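Formyltransferase PseJ (Anoxybacillus kamchatkensis G10, PDB 6EDK) belongs to the formyl transferase family and holds N-{4-[{[(6S)-2-amino-4-oxo-3,4,5,6,7,8-hexahydropteridin-6-yl]methyl}(formyl)amino]benzoyl}-L-glutamic acid in a pocket of its single chain. Local coordinates at residues A[35-40]-A[161-166]. Numbering follows the deposited sequence.
With SO4 (sulfate ion), chain C.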
ATOM      1  N   ARG A  35      -0.257   1.300 -14.340  1.00 33.04           N
ATOM      2  CA  ARG A  35      -1.431   2.139 -14.150  1.00 32.19           C
ATOM      3  C   ARG A  35      -1.216   3.416 -14.936  1.00 32.30           C
ATOM      4  O   ARG A  35      -0.563   4.328 -14.450  1.00 32.94           O
ATOM      5  CB  ARG A  35      -1.644   2.440 -12.678  1.00 35.16           C
ATOM      6  CG  ARG A  35      -1.830   1.212 -11.842  1.00 34.57           C
ATOM      7  CD  ARG A  35      -1.920   1.605 -10.391  1.00 37.91           C
ATOM      8  NE  ARG A  35      -1.432   0.540  -9.521  1.00 39.31           N
ATOM      9  CZ  ARG A  35      -2.242  -0.341  -8.941  1.00 36.44           C
ATOM     10  NH1 ARG A  35      -3.545  -0.257  -9.130  1.00 37.71           N
ATOM     11  NH2 ARG A  35      -1.758  -1.237  -8.149  1.00 34.33           N
ATOM     12  N   LYS A  36      -1.766   3.469 -16.143  1.00 33.78           N
ATOM     13  CA  LYS A  36      -1.568   4.650 -16.971  1.00 39.05           C
ATOM     14  C   LYS A  36      -2.042   5.908 -16.276  1.00 37.28           C
ATOM     15  O   LYS A  36      -1.387   6.954 -16.373  1.00 34.72           O
ATOM     16  CB  LYS A  36      -2.278   4.487 -18.313  1.00 48.05           C
ATOM     17  CG  LYS A  36      -1.999   5.642 -19.287  1.00 60.55           C
ATOM     18  CD  LYS A  36      -2.915   5.593 -20.527  1.00 67.29           C
ATOM     19  CE  LYS A  36      -2.870   6.906 -21.318  1.00 69.35           C
ATOM     20  NZ  LYS A  36      -1.481   7.429 -21.443  1.00 73.56           N
ATOM     21  N   TRP A  37      -3.182   5.846 -15.555  1.00 33.56           N
ATOM     22  CA  TRP A  37      -3.662   7.067 -14.926  1.00 31.95           C
ATOM     23  C   TRP A  37      -2.644   7.617 -13.944  1.00 31.70           C
ATOM     24  O   TRP A  37      -2.538   8.834 -13.761  1.00 29.99           O
ATOM     25  CB  TRP A  37      -5.034   6.809 -14.210  1.00 30.72           C
ATOM     26  CG  TRP A  37      -4.918   5.898 -12.981  1.00 31.00           C
ATOM     27  CD1 TRP A  37      -5.125   4.559 -12.950  1.00 33.74           C
ATOM     28  CD2 TRP A  37      -4.600   6.287 -11.678  1.00 26.60           C
ATOM     29  NE1 TRP A  37      -4.883   4.076 -11.697  1.00 30.92           N
ATOM     30  CE2 TRP A  37      -4.564   5.129 -10.894  1.00 27.22           C
ATOM     31  CE3 TRP A  37      -4.255   7.490 -11.096  1.00 30.09           C
ATOM     32  CZ2 TRP A  37      -4.189   5.159  -9.543  1.00 27.85           C
ATOM     33  CZ3 TRP A  37      -3.917   7.532  -9.771  1.00 30.13           C
ATOM     34  CH2 TRP A  37      -3.876   6.372  -9.010  1.00 27.47           C
ATOM     35  N   LEU A  38      -1.931   6.736 -13.238  1.00 28.38           N
ATOM     36  CA  LEU A  38      -0.953   7.194 -12.268  1.00 27.04           C
ATOM     37  C   LEU A  38       0.342   7.693 -12.938  1.00 29.38           C
ATOM     38  O   LEU A  38       0.901   8.729 -12.543  1.00 30.03           O
ATOM     39  CB  LEU A  38      -0.647   6.051 -11.308  1.00 27.16           C
ATOM     40  CG  LEU A  38       0.348   6.328 -10.173  1.00 29.59           C
ATOM     41  CD1 LEU A  38       0.036   7.552  -9.426  1.00 32.34           C
ATOM     42  CD2 LEU A  38       0.377   5.113  -9.266  1.00 32.82           C
ATOM     43  N   ARG A  39       0.794   6.973 -13.951  1.00 31.85           N
ATOM     44  CA  ARG A  39       1.870   7.499 -14.785  1.00 32.78           C
ATOM     45  C   ARG A  39       1.545   8.894 -15.266  1.00 32.48           C
ATOM     46  O   ARG A  39       2.325   9.833 -15.049  1.00 34.40           O
ATOM     47  CB  ARG A  39       2.127   6.550 -15.947  1.00 39.39           C
ATOM     48  CG  ARG A  39       3.020   7.128 -17.035  1.00 45.29           C
ATOM     49  CD  ARG A  39       3.116   6.148 -18.216  1.00 50.13           C
ATOM     50  NE  ARG A  39       4.027   5.040 -17.924  1.00 53.45           N
ATOM     51  CZ  ARG A  39       5.363   5.135 -17.998  1.00 55.98           C
ATOM     52  NH1 ARG A  39       5.946   6.294 -18.332  1.00 54.32           N
ATOM     53  NH2 ARG A  39       6.109   4.065 -17.707  1.00 55.21           N
ATOM     54  N   ASP A  40       0.357   9.072 -15.868  1.00 30.88           N
ATOM     55  CA  ASP A  40      -0.005  10.389 -16.393  1.00 35.02           C
ATOM     56  C   ASP A  40      -0.055  11.437 -15.304  1.00 36.03           C
ATOM     57  O   ASP A  40       0.342  12.580 -15.520  1.00 34.28           O
ATOM     58  CB  ASP A  40      -1.376  10.340 -17.093  1.00 38.16           C
ATOM     59  CG  ASP A  40      -1.334   9.637 -18.398  1.00 45.98           C
ATOM     60  OD1 ASP A  40      -0.237   9.482 -18.973  1.00 47.42           O
ATOM     61  OD2 ASP A  40      -2.410   9.227 -18.859  1.00 44.07           O
ATOM     62  N   LEU A 161      -5.990   9.616  -1.650  1.00 26.43           N
ATOM     63  CA  LEU A 161      -5.108  10.135  -0.616  1.00 24.58           C
ATOM     64  C   LEU A 161      -3.715  10.408  -1.185  1.00 23.87           C
ATOM     65  O   LEU A 161      -3.069  11.413  -0.857  1.00 25.77           O
ATOM     66  CB  LEU A 161      -5.003   9.073   0.511  1.00 26.10           C
ATOM     67  CG  LEU A 161      -4.191   9.406   1.751  1.00 27.03           C
ATOM     68  CD1 LEU A 161      -4.809  10.544   2.556  1.00 29.49           C
ATOM     69  CD2 LEU A 161      -4.030   8.180   2.665  1.00 25.03           C
ATOM     70  N   PHE A 162      -3.288   9.537  -2.087  1.00 22.42           N
ATOM     71  CA  PHE A 162      -1.960   9.721  -2.711  1.00 22.29           C
ATOM     72  C   PHE A 162      -1.941  11.017  -3.522  1.00 27.83           C
ATOM     73  O   PHE A 162      -1.034  11.865  -3.391  1.00 24.73           O
ATOM     74  CB  PHE A 162      -1.665   8.553  -3.616  1.00 20.71           C
ATOM     75  CG  PHE A 162      -0.387   8.793  -4.403  1.00 25.43           C
ATOM     76  CD1 PHE A 162       0.799   8.729  -3.778  1.00 27.23           C
ATOM     77  CD2 PHE A 162      -0.484   9.222  -5.702  1.00 27.88           C
ATOM     78  CE1 PHE A 162       1.977   9.039  -4.497  1.00 27.41           C
ATOM     79  CE2 PHE A 162       0.697   9.560  -6.412  1.00 29.67           C
ATOM     80  CZ  PHE A 162       1.863   9.458  -5.760  1.00 26.40           C
ATOM     81  N   MET A 163      -2.941  11.169  -4.387  1.00 25.97           N
ATOM     82  CA  MET A 163      -2.959  12.375  -5.258  1.00 26.16           C
ATOM     83  C   MET A 163      -3.165  13.617  -4.437  1.00 30.49           C
ATOM     84  O   MET A 163      -2.641  14.689  -4.791  1.00 31.46           O
ATOM     85  CB  MET A 163      -4.050  12.262  -6.319  1.00 28.07           C
ATOM     86  CG  MET A 163      -3.789  11.189  -7.376  1.00 29.90           C
ATOM     87  SD  MET A 163      -4.838  11.048  -8.859  1.00 32.27           S
ATOM     88  CE  MET A 163      -6.343  10.387  -8.115  1.00 34.17           C
ATOM     89  N   GLU A 164      -3.957  13.517  -3.346  1.00 26.93           N
ATOM     90  CA  GLU A 164      -4.129  14.681  -2.487  1.00 26.38           C
ATOM     91  C   GLU A 164      -2.828  15.123  -1.867  1.00 29.98           C
ATOM     92  O   GLU A 164      -2.583  16.339  -1.749  1.00 28.85           O
ATOM     93  CB  GLU A 164      -5.149  14.404  -1.389  1.00 26.66           C
ATOM     94  CG  GLU A 164      -5.338  15.509  -0.379  1.00 31.21           C
ATOM     95  CD  GLU A 164      -6.439  15.163   0.615  1.00 35.45           C
ATOM     96  OE1 GLU A 164      -7.129  14.116   0.410  1.00 32.02           O
ATOM     97  OE2 GLU A 164      -6.635  15.955   1.549  1.00 32.91           O
ATOM     98  N   TYR A 165      -1.963  14.186  -1.494  1.00 28.72           N
ATOM     99  CA  TYR A 165      -0.762  14.563  -0.728  1.00 28.74           C
ATOM    100  C   TYR A 165       0.527  14.533  -1.549  1.00 31.01           C
ATOM    101  O   TYR A 165       1.548  15.038  -1.088  1.00 35.69           O
ATOM    102  CB  TYR A 165      -0.595  13.668   0.509  1.00 28.45           C
ATOM    103  CG  TYR A 165      -1.507  14.058   1.641  1.00 31.76           C
ATOM    104  CD1 TYR A 165      -1.157  15.032   2.545  1.00 36.11           C
ATOM    105  CD2 TYR A 165      -2.759  13.484   1.774  1.00 30.84           C
ATOM    106  CE1 TYR A 165      -1.991  15.410   3.563  1.00 37.01           C
ATOM    107  CE2 TYR A 165      -3.633  13.861   2.867  1.00 33.40           C
ATOM    108  CZ  TYR A 165      -3.208  14.836   3.738  1.00 38.26           C
ATOM    109  OH  TYR A 165      -4.001  15.259   4.794  1.00 40.50           O
ATOM    110  N   TRP A 166       0.491  13.991  -2.759  1.00 28.48           N
ATOM    111  CA  TRP A 166       1.722  13.940  -3.539  1.00 31.03           C
ATOM    112  C   TRP A 166       2.367  15.303  -3.749  1.00 36.45           C
ATOM    113  O   TRP A 166       3.601  15.364  -3.664  1.00 32.23           O
ATOM    114  CB  TRP A 166       1.433  13.313  -4.876  1.00 30.82           C
ATOM    115  CG  TRP A 166       2.667  13.219  -5.808  1.00 29.44           C
ATOM    116  CD1 TRP A 166       2.772  13.809  -7.063  1.00 35.17           C
ATOM    117  CD2 TRP A 166       3.885  12.539  -5.567  1.00 29.80           C
ATOM    118  NE1 TRP A 166       4.014  13.509  -7.605  1.00 38.41           N
ATOM    119  CE2 TRP A 166       4.711  12.729  -6.717  1.00 33.95           C
ATOM    120  CE3 TRP A 166       4.381  11.782  -4.515  1.00 33.69           C
ATOM    121  CZ2 TRP A 166       5.959  12.182  -6.809  1.00 34.32           C
ATOM    122  CZ3 TRP A 166       5.631  11.245  -4.616  1.00 33.98           C
ATOM    123  CH2 TRP A 166       6.404  11.431  -5.776  1.00 35.74           C
TER
HETATM  124  S   SO4 C 302      -5.115   1.963 -16.275  1.00 94.95           S
HETATM  125  O1  SO4 C 302      -3.780   1.529 -16.758  1.00 67.06           O
HETATM  126  O2  SO4 C 302      -6.140   1.366 -17.136  1.00 98.36           O
HETATM  127  O3  SO4 C 302      -5.335   1.505 -14.892  1.00 79.25           O
HETATM  128  O4  SO4 C 302      -5.253   3.440 -16.331  1.00 61.14           O
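Leu38 and Met163 mark the closest backbone approach of two helices in this formyl transferase family protein, their CA atoms 8.9 Å apart, a gap that side chains alone bridge. Residues 36-40 begin the short helix 36-43, with Arg35 at its N-cap position, and follow strand 27-31 of the mixed sheet, whereas 161-166 belongs to the long helix 147-169. Trp37 and Met163 make the more exposed half of the contact, a Met-aromatic pair in which SD lies 3.7 Å from CZ3 of Trp37 and approaches the six-membered ring obliquely, 71° off its normal. The Trp37 side chain turns between its backbone N and carbonyl carbon (chi1 68°), which brings CB of Leu38 over one face of the indole, toward its rim. Deeper in, Leu38 and Phe162 meet at about a right angle. Phe162 also touches Phe41 and Leu42 farther along the short helix and Ile121 of strand 118-123. At the N-terminal end of helix 36-43 a sulfate, probably from the crystallisation liquor, accepts hydrogen bonds from Lys36 N (to O1, 2.9 Å) and Trp37 N (to O4, 3.3 Å). The buried pair closes through a single methyl group, Leu38 CD1, 3.7 Å from Phe162 CE2.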